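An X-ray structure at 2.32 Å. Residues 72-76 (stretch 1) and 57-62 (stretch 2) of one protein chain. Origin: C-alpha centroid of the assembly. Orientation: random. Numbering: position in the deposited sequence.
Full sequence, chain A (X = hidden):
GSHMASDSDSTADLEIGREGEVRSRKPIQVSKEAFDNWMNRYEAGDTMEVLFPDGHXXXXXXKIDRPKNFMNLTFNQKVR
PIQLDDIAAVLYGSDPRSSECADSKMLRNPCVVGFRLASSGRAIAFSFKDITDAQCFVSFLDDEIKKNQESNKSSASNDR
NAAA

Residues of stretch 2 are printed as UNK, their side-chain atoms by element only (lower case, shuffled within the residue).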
ATOM      1  N   ASN A  72       0.901  -2.796  10.722  1.00 67.13           N
ATOM      2  CA  ASN A  72       0.453  -1.846  11.710  1.00 66.09           C
ATOM      3  C   ASN A  72       0.813  -0.439  11.351  1.00 65.87           C
ATOM      4  O   ASN A  72       1.956  -0.142  11.053  1.00 64.60           O
ATOM      5  CB  ASN A  72       1.065  -2.174  13.061  1.00 73.12           C
ATOM      6  CG  ASN A  72       0.148  -2.997  13.920  1.00 79.72           C
ATOM      7  OD1 ASN A  72      -0.187  -4.127  13.580  1.00 73.37           O
ATOM      8  ND2 ASN A  72      -0.272  -2.430  15.040  1.00 85.39           N
ATOM      9  N   LEU A  73      -0.174   0.437  11.408  1.00 67.39           N
ATOM     10  CA  LEU A  73       0.067   1.839  11.199  1.00 71.92           C
ATOM     11  C   LEU A  73       0.218   2.443  12.568  1.00 74.72           C
ATOM     12  O   LEU A  73      -0.646   2.285  13.422  1.00 68.60           O
ATOM     13  CB  LEU A  73      -1.116   2.486  10.495  1.00 74.65           C
ATOM     14  CG  LEU A  73      -1.035   2.526   8.978  1.00 74.96           C
ATOM     15  CD1 LEU A  73       0.217   3.267   8.550  1.00 72.87           C
ATOM     16  CD2 LEU A  73      -1.023   1.107   8.443  1.00 84.12           C
ATOM     17  N   THR A  74       1.324   3.132  12.782  1.00 74.54           N
ATOM     18  CA  THR A  74       1.511   3.844  14.027  1.00 72.73           C
ATOM     19  C   THR A  74       1.519   5.321  13.765  1.00 77.49           C
ATOM     20  O   THR A  74       2.299   5.813  12.947  1.00 63.61           O
ATOM     21  CB  THR A  74       2.809   3.444  14.728  1.00 75.41           C
ATOM     22  OG1 THR A  74       2.746   2.053  15.066  1.00 83.48           O
ATOM     23  CG2 THR A  74       3.002   4.269  15.998  1.00 77.51           C
ATOM     24  N   PHE A  75       0.560   5.999  14.387  1.00 82.83           N
ATOM     25  CA  PHE A  75       0.480   7.446  14.410  1.00 86.61           C
ATOM     26  C   PHE A  75       0.187   7.909  15.839  1.00 99.58           C
ATOM     27  O   PHE A  75      -0.815   7.519  16.428  1.00 97.76           O
ATOM     28  CB  PHE A  75      -0.615   7.898  13.447  1.00 85.89           C
ATOM     29  CG  PHE A  75      -1.127   9.276  13.707  1.00 95.34           C
ATOM     30  CD1 PHE A  75      -0.253  10.324  13.907  1.00104.47           C
ATOM     31  CD2 PHE A  75      -2.484   9.522  13.759  1.00103.64           C
ATOM     32  CE1 PHE A  75      -0.724  11.596  14.150  1.00112.96           C
ATOM     33  CE2 PHE A  75      -2.963  10.790  14.003  1.00102.98           C
ATOM     34  CZ  PHE A  75      -2.083  11.830  14.200  1.00108.13           C
ATOM     35  N   ASN A  76       1.055   8.737  16.398  1.00105.09           N
ATOM     36  CA  ASN A  76       0.823   9.282  17.730  1.00107.18           C
ATOM     37  C   ASN A  76       0.550   8.195  18.754  1.00110.48           C
ATOM     38  O   ASN A  76      -0.316   8.342  19.608  1.00103.03           O
ATOM     39  CB  ASN A  76      -0.314  10.296  17.739  1.00108.01           C
ATOM     40  CG  ASN A  76      -0.430  11.018  19.068  1.00112.32           C
ATOM     41  OD1 ASN A  76       0.352  10.777  19.986  1.00102.62           O
ATOM     42  ND2 ASN A  76      -1.405  11.911  19.175  1.00117.28           N
ATOM     43  N   UNK A  57      -2.960  14.698   4.935  1.00 46.64           N
ATOM     44  CA  UNK A  57      -2.241  13.480   5.184  1.00 52.91           C
ATOM     45  C   UNK A  57      -1.722  13.460   6.591  1.00 51.27           C
ATOM     46  O   UNK A  57      -1.666  14.493   7.254  1.00 45.37           O
ATOM     47  c   UNK A  57      -1.067  13.388   4.247  1.00 56.56           C
ATOM     48  c   UNK A  57      -1.481  13.284   2.809  1.00 58.45           C
ATOM     49  n   UNK A  57       2.079  15.123   2.348  1.00 57.06           N
ATOM     50  n   UNK A  57       0.941  17.052   1.881  1.00 50.11           N
ATOM     51  c   UNK A  57      -0.326  13.636   1.905  1.00 59.87           C
ATOM     52  n   UNK A  57      -0.176  15.078   1.796  1.00 71.85           N
ATOM     53  c   UNK A  57       0.951  15.749   2.019  1.00 60.14           C
ATOM     54  N   UNK A  58      -1.340  12.272   7.035  1.00 47.55           N
ATOM     55  CA  UNK A  58      -0.598  12.111   8.258  1.00 55.32           C
ATOM     56  C   UNK A  58       0.604  11.225   7.987  1.00 59.51           C
ATOM     57  O   UNK A  58       0.456  10.146   7.385  1.00 57.24           O
ATOM     58  c   UNK A  58      -2.648  12.302   9.684  1.00 64.79           C
ATOM     59  c   UNK A  58      -3.788  11.541  10.340  1.00 72.44           C
ATOM     60  c   UNK A  58      -1.456  11.430   9.327  1.00 57.89           C
ATOM     61  c   UNK A  58      -0.628  11.155  10.570  1.00 63.45           C
ATOM     62  N   UNK A  59       1.775  11.660   8.463  1.00 58.70           N
ATOM     63  CA  UNK A  59       2.972  10.822   8.495  1.00 54.79           C
ATOM     64  C   UNK A  59       2.822   9.717   9.522  1.00 55.39           C
ATOM     65  O   UNK A  59       2.612   9.992  10.700  1.00 52.66           O
ATOM     66  o   UNK A  59       6.205  13.435   7.820  1.00 90.20           O
ATOM     67  c   UNK A  59       5.471  11.176   8.168  1.00 74.28           C
ATOM     68  o   UNK A  59       7.737  11.915   8.296  1.00 94.72           O
ATOM     69  c   UNK A  59       4.195  11.660   8.840  1.00 64.65           C
ATOM     70  c   UNK A  59       6.545  12.254   8.097  1.00 90.80           C
ATOM     71  N   UNK A  60       2.902   8.469   9.060  1.00 53.09           N
ATOM     72  CA  UNK A  60       2.820   7.287   9.932  1.00 54.25           C
ATOM     73  C   UNK A  60       4.077   6.427   9.850  1.00 52.02           C
ATOM     74  O   UNK A  60       4.935   6.614   8.973  1.00 50.95           O
ATOM     75  c   UNK A  60       1.646   6.401   9.527  1.00 52.86           C
ATOM     76  s   UNK A  60       0.047   7.162   9.729  1.00 60.81           S
ATOM     77  N   UNK A  61       4.133   5.443  10.740  1.00 50.92           N
ATOM     78  CA  UNK A  61       5.099   4.370  10.657  1.00 56.27           C
ATOM     79  C   UNK A  61       4.338   3.145  10.293  1.00 57.73           C
ATOM     80  O   UNK A  61       3.287   2.868  10.868  1.00 53.75           O
ATOM     81  n   UNK A  61       7.418   2.319  12.124  1.00 73.59           N
ATOM     82  c   UNK A  61       7.220   3.605  11.818  1.00 71.20           C
ATOM     83  o   UNK A  61       8.128   4.341  11.420  1.00 78.35           O
ATOM     84  c   UNK A  61       5.806   4.140  11.994  1.00 59.25           C
ATOM     85  N   UNK A  62       4.863   2.420   9.323  1.00 52.08           N
ATOM     86  CA  UNK A  62       4.217   1.240   8.818  1.00 51.75           C
ATOM     87  C   UNK A  62       5.148   0.097   9.104  1.00 48.87           C
ATOM     88  O   UNK A  62       6.283   0.103   8.659  1.00 47.12           O
ATOM     89  c   UNK A  62       3.452   0.143   6.596  1.00 48.07           C
ATOM     90  c   UNK A  62       3.367   0.374   5.081  1.00 44.36           C
ATOM     91  c   UNK A  62       3.986   1.373   7.314  1.00 48.26           C
ATOM     92  c   UNK A  62       2.093  -0.229   7.173  1.00 52.34           C
TER

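Position 57 carries seven side-chain atoms beyond CA: three carbons in a row, a nitrogen, then a carbon bearing two more nitrogens. None of them touches stretch 1, so the side chain adds nothing to the contact. That unbranched chain ending in a planar CN3 group is a guanidinium, so the residue is Arg 57.

Position 58 has four carbons and no heteroatom. The fork lies at the first carbon, with one arm two carbons long and the other a lone methyl. The lone methyl lies 3.5 Å from CD1 of Phe 75. This is Ile 58. Its CG2 sits 3.6 Å from the centroid of the Phe 75 ring and 16° off the ring normal, a CH-pi contact over the face.

Position 59 shows three carbons, the third carrying two oxygens. Its side chain ends away from stretch 1 without touching it; the backbone O of position 59 approaches CD1 of Phe 75 at 4.3 Å. A carboxylate on a two-carbon stem makes this Glu 59.

Position 60 has one carbon and one sulfur. The sulfur lies 3.8 Å from CB of Phe 75, and the CB of position 60 is 3.6 Å from CD1 of Leu 73. Two atoms ending in sulfur define Cys 60, a buried residue packed against both.

Position 61 has two carbons, the second bearing one oxygen and one nitrogen. The CB of position 61 lies 4.1 Å from CB of Thr 74, with both side chains on the same face of the sheet. A carboxamide on so short a stem identifies Asn 61.

Position 62 again has four carbons, now forked at the second. One terminal methyl reaches CD2 of Leu 73 at 3.6 Å. The residue is Leu 62, and the methyl is its CD1.

The strands run antiparallel in sense, at 137° between their directions, and the backbone pairing centres on Thr 74 and Asn 61. Asn 61 N donates to Thr 74 O at 2.9 Å, and Thr 74 N to Asn 61 O at 2.8 Å, both at 169°. The next pair, Leu 73 with Leu 62, is non-hydrogen-bonded; beside it, Leu 73 CA approaches Asn 61 O at 3.4 Å and Leu 62 CA approaches Asn 72 O at 3.5 Å, both as CA-H...O contacts. Apolar packing extends from the leucine pair through Cys 60 to Phe 75 and Ile 58, and 391 Å² is buried in all.

Stretch 2, residues 57-62: RIECNL
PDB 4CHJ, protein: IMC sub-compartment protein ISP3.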